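Side-chain contact in ribosomal processing cysteine protease Prp (Streptococcus mutans, PDB 2G0I), which is probably a cysteine protease of the Prp family, linked to ribosome biogenesis: residues G59-G62 with F63-C67. Numbering follows the deposited sequence.
Sequences GEYG and FDIVC
Asp-64 N, Ile-65 N and Val-66 N donate to the carbonyls of Glu-60, Tyr-61 and Gly-62 in successive i to i+4 bonds, the first (Asp-64 N to Glu-60 O) 2.8 Å long. With CG beside its own backbone N (chi1 -66°), Asp-64 turns its carboxylate back to the chain preceding the helix. There Gly-59 N makes weak hydrogen bonds to both oxygens, the one to OD2 3.1 Å long and bent to 127°, while OD1 takes a hydrogen bond from Ser-58 N. The positive phi of Gly-59 (98°) would press any CB into the preceding carbonyl O, a conformation glycine avoids paying for. On the helix flank, Ile-65 lays CG1 over one face of the Tyr-61 ring in a CH-pi contact, 4.1 Å from the centroid and displaced toward the CZ rim. The phenol oxygen extends past Ile-65 to hydrogen-bond Asp-64 OD2 of the second subunit, and Ile-65 packs on its counterpart there. Phe-63, Val-66 and Cys-67 instead rest against Ile-36 of strand 36-43. These are the first two turns of helix 61-84, its N-cap position occupied by Glu-60, in a two-layer alpha-beta sandwich whose dimer contact includes this helix start.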
loop_
_atom_site.group_PDB
_atom_site.type_symbol
_atom_site.label_atom_id
_atom_site.label_comp_id
_atom_site.label_asym_id
_atom_site.label_seq_id
_atom_site.Cartn_x
_atom_site.Cartn_y
_atom_site.Cartn_z
ATOM N N GLY B 59 10.786 -15.590 10.922
ATOM C CA GLY B 59 11.636 -15.361 12.098
ATOM C C GLY B 59 13.028 -14.851 11.747
ATOM O O GLY B 59 13.911 -14.844 12.610
ATOM N N GLU B 60 13.215 -14.441 10.482
ATOM C CA GLU B 60 14.451 -13.843 9.972
ATOM C C GLU B 60 14.261 -12.354 9.674
ATOM O O GLU B 60 13.348 -11.990 8.912
ATOM C CB GLU B 60 14.862 -14.546 8.686
ATOM C CG GLU B 60 15.290 -15.977 8.918
ATOM C CD GLU B 60 14.817 -16.930 7.853
ATOM O OE1 GLU B 60 14.835 -18.151 8.143
ATOM O OE2 GLU B 60 14.425 -16.474 6.748
ATOM N N TYR B 61 15.115 -11.515 10.264
ATOM C CA TYR B 61 14.939 -10.069 10.224
ATOM C C TYR B 61 14.596 -9.543 8.799
ATOM O O TYR B 61 13.478 -9.052 8.592
ATOM C CB TYR B 61 16.136 -9.333 10.867
ATOM C CG TYR B 61 15.963 -7.830 10.841
ATOM C CD1 TYR B 61 15.220 -7.176 11.830
ATOM C CD2 TYR B 61 16.490 -7.073 9.792
ATOM C CE1 TYR B 61 15.030 -5.784 11.797
ATOM C CE2 TYR B 61 16.280 -5.686 9.724
ATOM C CZ TYR B 61 15.568 -5.055 10.734
ATOM O OH TYR B 61 15.392 -3.693 10.675
ATOM N N GLY B 62 15.509 -9.710 7.833
ATOM C CA GLY B 62 15.328 -9.187 6.465
ATOM C C GLY B 62 13.996 -9.596 5.849
ATOM O O GLY B 62 13.284 -8.769 5.276
ATOM N N PHE B 63 13.649 -10.870 6.009
ATOM C CA PHE B 63 12.449 -11.432 5.419
ATOM C C PHE B 63 11.225 -10.909 6.149
ATOM O O PHE B 63 10.211 -10.633 5.526
ATOM C CB PHE B 63 12.487 -12.964 5.480
ATOM C CG PHE B 63 11.213 -13.637 5.016
ATOM C CD1 PHE B 63 10.909 -13.731 3.662
ATOM C CD2 PHE B 63 10.344 -14.202 5.939
ATOM C CE1 PHE B 63 9.730 -14.372 3.240
ATOM C CE2 PHE B 63 9.178 -14.840 5.530
ATOM C CZ PHE B 63 8.870 -14.925 4.176
ATOM N N ASP B 64 11.315 -10.744 7.463
ATOM C CA ASP B 64 10.149 -10.259 8.196
ATOM C C ASP B 64 9.814 -8.794 7.911
ATOM O O ASP B 64 8.646 -8.397 8.002
ATOM C CB ASP B 64 10.280 -10.582 9.680
ATOM C CG ASP B 64 10.230 -12.101 9.928
ATOM O OD1 ASP B 64 9.900 -12.892 8.989
ATOM O OD2 ASP B 64 10.519 -12.514 11.046
ATOM N N ILE B 65 10.827 -8.016 7.550
ATOM C CA ILE B 65 10.623 -6.624 7.060
ATOM C C ILE B 65 9.873 -6.677 5.713
ATOM O O ILE B 65 8.901 -5.940 5.491
ATOM C CB ILE B 65 11.965 -5.898 6.892
ATOM C CG1 ILE B 65 12.577 -5.599 8.269
ATOM C CG2 ILE B 65 11.815 -4.648 6.055
ATOM C CD1 ILE B 65 11.666 -4.846 9.222
ATOM N N VAL B 66 10.299 -7.583 4.832
ATOM C CA VAL B 66 9.563 -7.791 3.569
ATOM C C VAL B 66 8.142 -8.291 3.810
ATOM O O VAL B 66 7.191 -7.861 3.113
ATOM C CB VAL B 66 10.314 -8.738 2.596
ATOM C CG1 VAL B 66 9.416 -9.103 1.395
ATOM C CG2 VAL B 66 11.635 -8.107 2.137
ATOM N N CYS B 67 7.973 -9.202 4.767
ATOM C CA CYS B 67 6.651 -9.718 5.104
ATOM C C CYS B 67 5.741 -8.607 5.571
ATOM O O CYS B 67 4.562 -8.566 5.239
ATOM C CB CYS B 67 6.710 -10.747 6.223
ATOM S SG CYS B 67 7.325 -12.327 5.672
#